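Local coordinates for protein putative cellulase CEL6 (Mycobacterium tuberculosis, PDB 1UP3) that probably cleaves internal beta-1,4-glucosidic bonds of cellulose as an endoglucanase of glycoside hydrolase family 6, at residues P28-L32 and F280-I286; V57-T61 and G107-A113; V140-D145 and D176-A182. One frame throughout, in Å; residues are numbered along the deposited sequence. Where two conformers were deposited one is given.

Contact 1 of 3, residues P28-L32 and F280-I286; sequences PNAEL and FVSQYAI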
# COMPACT_ATOMS: atom_id res chain seq x y z
N PRO A 28 23.00 -15.52 11.46
CA PRO A 28 21.68 -15.39 10.84
C PRO A 28 20.57 -15.19 11.87
O PRO A 28 20.62 -15.75 12.97
CB PRO A 28 21.52 -16.71 10.08
CG PRO A 28 22.92 -17.11 9.74
CD PRO A 28 23.71 -16.71 10.96
N ASN A 29 19.58 -14.36 11.53
CA ASN A 29 18.54 -13.97 12.43
C ASN A 29 17.20 -14.47 11.86
O ASN A 29 16.83 -14.11 10.71
CB ASN A 29 18.56 -12.45 12.57
CG ASN A 29 17.51 -11.92 13.50
OD1 ASN A 29 16.35 -11.75 13.11
ND2 ASN A 29 17.91 -11.59 14.71
N ALA A 30 16.50 -15.29 12.65
CA ALA A 30 15.29 -15.94 12.17
C ALA A 30 14.20 -14.94 11.84
O ALA A 30 13.42 -15.17 10.90
CB ALA A 30 14.78 -16.93 13.24
N GLU A 31 14.12 -13.87 12.61
CA GLU A 31 13.07 -12.88 12.44
C GLU A 31 13.29 -12.11 11.15
O GLU A 31 12.34 -11.90 10.39
CB GLU A 31 13.03 -11.89 13.61
CG GLU A 31 12.61 -12.49 14.95
CD GLU A 31 13.70 -13.37 15.59
OE1 GLU A 31 14.88 -13.01 15.54
OE2 GLU A 31 13.39 -14.47 16.13
N LEU A 32 14.51 -11.68 10.89
CA LEU A 32 14.77 -10.96 9.64
C LEU A 32 14.59 -11.85 8.42
O LEU A 32 14.06 -11.42 7.40
CB LEU A 32 16.16 -10.35 9.61
CG LEU A 32 16.45 -9.20 10.53
CD1 LEU A 32 17.90 -8.82 10.46
CD2 LEU A 32 15.61 -7.97 10.11
N PHE A 280 14.49 1.66 6.64
CA PHE A 280 14.42 0.35 7.25
C PHE A 280 15.20 0.30 8.55
O PHE A 280 16.37 0.72 8.61
CB PHE A 280 14.97 -0.74 6.31
CG PHE A 280 14.79 -2.10 6.83
CD1 PHE A 280 13.58 -2.77 6.71
CD2 PHE A 280 15.83 -2.75 7.49
CE1 PHE A 280 13.41 -4.06 7.22
CE2 PHE A 280 15.65 -4.06 8.00
CZ PHE A 280 14.46 -4.70 7.88
N VAL A 281 14.59 -0.26 9.58
CA VAL A 281 15.19 -0.40 10.90
C VAL A 281 15.11 -1.87 11.26
O VAL A 281 14.02 -2.40 11.56
CB VAL A 281 14.43 0.43 11.95
CG1 VAL A 281 15.12 0.35 13.31
CG2 VAL A 281 14.30 1.85 11.50
N SER A 282 16.25 -2.56 11.28
CA SER A 282 16.21 -4.00 11.58
C SER A 282 15.48 -4.32 12.88
O SER A 282 14.74 -5.30 12.98
CB SER A 282 17.61 -4.64 11.61
OG SER A 282 18.14 -4.75 10.32
N GLN A 283 15.74 -3.53 13.93
CA GLN A 283 15.12 -3.75 15.23
C GLN A 283 13.60 -3.71 15.14
O GLN A 283 12.93 -4.46 15.82
CB GLN A 283 15.61 -2.70 16.25
CG GLN A 283 15.03 -2.93 17.64
CD GLN A 283 15.69 -4.10 18.28
OE1 GLN A 283 16.91 -4.10 18.44
NE2 GLN A 283 14.91 -5.15 18.60
N TYR A 284 13.05 -2.81 14.34
CA TYR A 284 11.61 -2.73 14.16
C TYR A 284 11.05 -4.01 13.53
O TYR A 284 10.02 -4.55 14.02
CB TYR A 284 11.21 -1.54 13.30
CG TYR A 284 11.29 -0.17 13.98
CD1 TYR A 284 11.83 -0.00 15.26
CD2 TYR A 284 10.96 0.95 13.27
CE1 TYR A 284 11.91 1.25 15.83
CE2 TYR A 284 11.03 2.24 13.83
CZ TYR A 284 11.49 2.36 15.11
OH TYR A 284 11.57 3.63 15.70
N ALA A 285 11.72 -4.51 12.49
CA ALA A 285 11.30 -5.79 11.88
C ALA A 285 11.40 -6.95 12.88
O ALA A 285 10.49 -7.79 12.99
CB ALA A 285 12.08 -6.08 10.61
N ILE A 286 12.51 -6.99 13.62
CA ILE A 286 12.70 -8.05 14.61
C ILE A 286 11.62 -8.00 15.70
O ILE A 286 11.08 -9.04 16.09
CB ILE A 286 14.12 -7.94 15.19
CG1 ILE A 286 15.12 -8.34 14.11
CG2 ILE A 286 14.32 -8.81 16.42
CD1 ILE A 286 16.56 -7.88 14.35
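Leu-32 lays its isobutyl group over the first turn of helix 282-291, and its reach from the first turn of helix 30-36 shows how one branched residue can join two helix starts. Its CB points sideways, yet the m,t rotamer brings the end of the chain in: Leu-32 CD2 lies 4.0 Å from Ala-285 CB and 4.1 Å from Phe-280 CZ, where it meets the edge of the ring. Leu-32 CG is 3.9 Å from Ile-286 CG1, so Ile-286 provides a second apolar surface. Ile-286 is also close to Asn-29, with Ile-286 CG1 3.8 Å from Asn-29 OD1, and to Glu-31, whose CB is 4.1 Å from the same CG1; Glu-31 and Ile-286 have the closest backbones, with CA atoms 5.3 Å apart.

The polar group of Asn-29 serves its own helix. As N-cap it accepts from the backbone of Leu-32, N to OD1 2.9 Å, which closes the first turn and probably helps to hold Leu-32 in place. The carboxylate of Glu-31 faces like partners: Glu-31 OE1 comes within 3.1 Å of Asn-29 OD1, two acceptors, and its OE2 lies near the terminal carboxylate of Gln-294. Helix 17-24 receives Phe-280 through Ala-17, Ala-18 and Ala-21, and Ser-282 also touches Ala-21, so three helices from near the two ends of the chain converge here. Polar atoms thus cap the start of helix 30-36, while the join between the segments rests on van der Waals contact and the exclusion of water from Leu-32 and Ala-285.

Contact 2 of 3, residues V57-T61 and G107-A113; sequences VARYT and GLGSSPA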
# COMPACT_ATOMS: atom_id res chain seq x y z
N VAL A 57 9.46 0.40 -13.67
CA VAL A 57 8.26 -0.43 -13.57
C VAL A 57 8.36 -1.63 -14.49
O VAL A 57 8.02 -2.75 -14.07
CB VAL A 57 6.99 0.40 -13.83
CG1 VAL A 57 5.76 -0.47 -14.06
CG2 VAL A 57 6.79 1.38 -12.70
N ALA A 58 8.83 -1.43 -15.73
CA ALA A 58 8.96 -2.55 -16.66
C ALA A 58 9.95 -3.59 -16.11
O ALA A 58 9.73 -4.82 -16.24
CB ALA A 58 9.41 -2.09 -18.01
N ARG A 59 11.03 -3.13 -15.49
CA ARG A 59 12.05 -4.02 -14.91
C ARG A 59 11.42 -4.85 -13.80
O ARG A 59 11.59 -6.06 -13.74
CB ARG A 59 13.20 -3.17 -14.33
CG ARG A 59 14.29 -3.94 -13.67
CD ARG A 59 15.36 -3.02 -13.11
NE ARG A 59 16.43 -3.76 -12.47
CZ ARG A 59 16.36 -4.20 -11.23
NH1 ARG A 59 15.30 -3.96 -10.48
NH2 ARG A 59 17.38 -4.88 -10.72
N TYR A 60 10.68 -4.19 -12.92
CA TYR A 60 10.12 -4.89 -11.75
C TYR A 60 9.04 -5.89 -12.16
O TYR A 60 9.05 -7.06 -11.70
CB TYR A 60 9.57 -3.87 -10.74
CG TYR A 60 9.32 -4.48 -9.38
CD1 TYR A 60 10.33 -4.53 -8.41
CD2 TYR A 60 8.07 -4.92 -9.01
CE1 TYR A 60 10.10 -5.07 -7.18
CE2 TYR A 60 7.84 -5.46 -7.75
CZ TYR A 60 8.86 -5.53 -6.85
OH TYR A 60 8.65 -6.04 -5.58
N THR A 61 8.14 -5.48 -13.04
CA THR A 61 7.06 -6.37 -13.47
C THR A 61 7.61 -7.53 -14.31
O THR A 61 7.16 -8.67 -14.24
CB THR A 61 5.92 -5.66 -14.19
OG1 THR A 61 6.39 -5.04 -15.38
CG2 THR A 61 5.34 -4.54 -13.35
N GLY A 107 5.24 1.77 -18.65
CA GLY A 107 6.08 0.69 -18.21
C GLY A 107 5.32 -0.58 -17.89
O GLY A 107 5.87 -1.66 -17.99
N LEU A 108 4.05 -0.46 -17.48
CA LEU A 108 3.21 -1.64 -17.24
C LEU A 108 2.92 -2.40 -18.53
O LEU A 108 2.91 -3.63 -18.53
CB LEU A 108 1.89 -1.26 -16.59
CG LEU A 108 1.97 -0.81 -15.12
CD1 LEU A 108 0.62 -0.27 -14.66
CD2 LEU A 108 2.42 -1.92 -14.18
N GLY A 109 2.67 -1.69 -19.62
CA GLY A 109 2.25 -2.31 -20.87
C GLY A 109 1.02 -3.17 -20.64
O GLY A 109 -0.00 -2.68 -20.16
N SER A 110 1.14 -4.46 -20.99
CA SER A 110 0.07 -5.42 -20.77
C SER A 110 0.46 -6.45 -19.72
O SER A 110 -0.14 -7.53 -19.66
CB SER A 110 -0.31 -6.10 -22.09
OG SER A 110 -1.05 -5.22 -22.91
N SER A 111 1.45 -6.10 -18.88
CA SER A 111 1.99 -7.06 -17.91
C SER A 111 1.15 -7.17 -16.64
O SER A 111 0.51 -6.18 -16.22
CB SER A 111 3.42 -6.71 -17.56
OG SER A 111 4.19 -6.67 -18.74
N PRO A 112 1.14 -8.36 -16.02
CA PRO A 112 0.41 -8.54 -14.76
C PRO A 112 1.01 -7.68 -13.65
O PRO A 112 2.23 -7.61 -13.50
CB PRO A 112 0.62 -10.01 -14.43
CG PRO A 112 0.93 -10.61 -15.69
CD PRO A 112 1.75 -9.64 -16.45
N ALA A 113 0.15 -7.01 -12.90
CA ALA A 113 0.59 -6.24 -11.74
C ALA A 113 -0.60 -5.97 -10.84
O ALA A 113 -1.74 -5.87 -11.32
CB ALA A 113 1.28 -4.90 -12.14
O HOH W 1 4.27 -9.26 -14.17
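Gly-107, in the last turn of helix 94-108, comes closest to helix 50-66: its CA is 4.6 Å from that of Ala-58, and a CB here would crowd Val-57 CB at 3.2 Å. The bare backbone lets Gly-107 O approach Ala-58 CA at 3.5 Å, a CA-H...O contact. Leu-108 points its CB away but swings its end back, placing CD2 3.6 Å from Val-57 CG1 and 4.0 Å from Thr-61 CG2. Gly-109 then leaves the helix with positive phi, and a type II' turn closes by Ser-111 N to Leu-108 O, 2.9 Å. Ser-111 CB packs 4.0 Å from Thr-61 OG1, a hydroxyl that donates to Val-57 O (3.1 Å) within its own helix. Pro-112 O is linked to Thr-61 O through one water, which donates to both, at 2.7 and 3.0 Å respectively. Finally Ala-113 CB reaches within 4.3 Å of Thr-61 CG2 as strand 113-117 begins. Segment 107-113 is the return leg of the beta-alpha-beta unit from strand 72-75 through helix 94-108 to strand 113-117; helix 50-66, of the preceding unit, packs beside it, with Thr-61 also touching Leu-73 on strand 72-75, while Ala-113 hydrogen-bonds to Ala-152 and Ala-154.

Contact 3 of 3, residues V140-D145 and D176-A182; sequences VRYAVD and DVGVGRA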
# COMPACT_ATOMS: atom_id res chain seq x y z
N VAL A 140 -6.44 11.21 -8.68
CA VAL A 140 -6.67 9.81 -8.39
C VAL A 140 -7.52 9.20 -9.50
O VAL A 140 -7.27 8.07 -9.91
CB VAL A 140 -7.26 9.61 -6.98
CG1 VAL A 140 -7.57 8.12 -6.76
CG2 VAL A 140 -6.24 10.10 -5.95
N ARG A 141 -8.54 9.92 -9.94
CA ARG A 141 -9.33 9.44 -11.08
C ARG A 141 -8.47 9.26 -12.34
O ARG A 141 -8.65 8.27 -13.09
CB ARG A 141 -10.50 10.40 -11.35
CG ARG A 141 -11.45 9.83 -12.41
CD ARG A 141 -12.66 10.73 -12.76
NE ARG A 141 -12.97 11.62 -11.69
CZ ARG A 141 -12.79 12.94 -11.62
NH1 ARG A 141 -12.37 13.67 -12.66
NH2 ARG A 141 -13.08 13.53 -10.45
N TYR A 142 -7.54 10.17 -12.58
CA TYR A 142 -6.62 10.07 -13.71
C TYR A 142 -5.79 8.78 -13.62
O TYR A 142 -5.64 8.05 -14.59
CB TYR A 142 -5.71 11.29 -13.76
CG TYR A 142 -4.86 11.31 -15.03
CD1 TYR A 142 -5.37 11.77 -16.21
CD2 TYR A 142 -3.56 10.80 -15.03
CE1 TYR A 142 -4.63 11.75 -17.38
CE2 TYR A 142 -2.80 10.79 -16.20
CZ TYR A 142 -3.37 11.25 -17.38
OH TYR A 142 -2.67 11.26 -18.59
N ALA A 143 -5.29 8.48 -12.42
CA ALA A 143 -4.57 7.24 -12.20
C ALA A 143 -5.41 6.02 -12.53
O ALA A 143 -4.95 5.12 -13.21
CB ALA A 143 -4.06 7.18 -10.78
N VAL A 144 -6.64 5.96 -12.06
CA VAL A 144 -7.52 4.85 -12.33
C VAL A 144 -7.73 4.71 -13.82
O VAL A 144 -7.58 3.63 -14.40
CB VAL A 144 -8.88 4.99 -11.61
CG1 VAL A 144 -9.87 3.96 -12.11
CG2 VAL A 144 -8.71 4.86 -10.10
N ASP A 145 -8.09 5.83 -14.47
CA ASP A 145 -8.42 5.79 -15.90
C ASP A 145 -7.23 5.37 -16.75
O ASP A 145 -7.43 4.73 -17.79
CB ASP A 145 -8.87 7.16 -16.38
CG ASP A 145 -10.27 7.56 -15.91
OD1 ASP A 145 -11.04 6.72 -15.37
OD2 ASP A 145 -10.69 8.72 -16.13
N ASP A 176 -16.63 8.78 -6.82
CA ASP A 176 -16.18 9.95 -7.56
C ASP A 176 -14.93 9.73 -8.39
O ASP A 176 -14.77 10.39 -9.42
CB ASP A 176 -15.91 11.12 -6.64
CG ASP A 176 -15.68 12.42 -7.42
OD1 ASP A 176 -16.63 12.86 -8.11
OD2 ASP A 176 -14.60 13.07 -7.43
N VAL A 177 -14.02 8.86 -7.96
CA VAL A 177 -12.77 8.68 -8.72
C VAL A 177 -12.84 7.48 -9.66
O VAL A 177 -11.86 7.09 -10.24
CB VAL A 177 -11.51 8.60 -7.79
CG1 VAL A 177 -11.39 9.85 -6.92
CG2 VAL A 177 -11.55 7.30 -6.96
N GLY A 178 -14.04 6.91 -9.79
CA GLY A 178 -14.34 5.83 -10.69
C GLY A 178 -13.84 4.48 -10.25
O GLY A 178 -13.38 3.72 -11.08
N VAL A 179 -13.96 4.15 -8.97
CA VAL A 179 -13.60 2.83 -8.45
C VAL A 179 -14.18 1.66 -9.26
O VAL A 179 -13.59 0.58 -9.32
CB VAL A 179 -13.97 2.71 -6.95
CG1 VAL A 179 -15.49 2.72 -6.76
CG2 VAL A 179 -13.38 1.47 -6.32
N GLY A 180 -15.35 1.88 -9.86
CA GLY A 180 -15.99 0.94 -10.76
C GLY A 180 -15.16 0.45 -11.93
O GLY A 180 -15.39 -0.66 -12.44
N ARG A 181 -14.22 1.28 -12.39
CA ARG A 181 -13.32 0.94 -13.47
C ARG A 181 -12.12 0.11 -12.96
O ARG A 181 -11.50 -0.62 -13.71
CB ARG A 181 -12.82 2.24 -14.11
CG ARG A 181 -12.08 2.07 -15.40
CD ARG A 181 -11.83 3.35 -16.20
NE ARG A 181 -13.01 4.20 -16.40
CZ ARG A 181 -14.03 3.93 -17.22
NH1 ARG A 181 -14.07 2.80 -17.93
NH2 ARG A 181 -15.03 4.79 -17.32
N ALA A 182 -11.82 0.25 -11.68
CA ALA A 182 -10.73 -0.49 -11.05
C ALA A 182 -11.28 -1.82 -10.50
O ALA A 182 -12.48 -2.13 -10.63
CB ALA A 182 -10.13 0.33 -9.95
O HOH W 2 -12.03 6.53 -13.15
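A Schellman motif ends helix 167-176, with Gly-178, at positive phi, as its C-prime residue, and the chain that leaves it runs along helix 130-147. Val-177 packs against that helix, its CG2 4.1 Å from Val-140 CG1, and its carbonyl oxygen takes a CA-H...O contact from Arg-141 CA at 3.6 Å. Val-144 fits into the bend that follows, its CG1 3.7 Å from Gly-178 O, 4.0 Å from Arg-181 CB and 4.2 Å from Ala-182 CB. Charges fringe this apolar strip. Arg-141 NE donates to Asp-176 O (3.1 Å), while its NH2, in a stronger pairing with Asp-138, also salt-bridges Asp-176 OD2 (3.4 Å). A second salt bridge joins Arg-181 NE to Asp-145 OD1 (3.4 Å); the hydrogen bond in each is weak. A water donates to Asp-145 OD1 and Val-177 O. Val-140 and Val-144 lie on Val-157 and Ala-182 on Val-155, setting helix 130-147 against strand 153-158, with the loop that leads into its neighbour, strand 184-187.

Overall arrangement
All three contacts are partly buried in one alpha/beta fold, the distorted barrel known for family 6, but not equally deep. Contacts 2 and 3 each pair a helix beside the parallel sheet with the connection into a later strand; they follow in series, about 8 Å apart at their nearest atoms. Contact 1 joins regions near the two ends of the chain and lies farthest out, its centre 21 Å from the chain's centre against 17 Å for the others, opposite contact 3. Chemistry differs: contact 1 is held by apolar contact, contact 2 combines close backbone approach with a water bridge, and contact 3 surrounds its valines with salt bridges of weak hydrogen bonds and a firmer arginine-to-carbonyl bond.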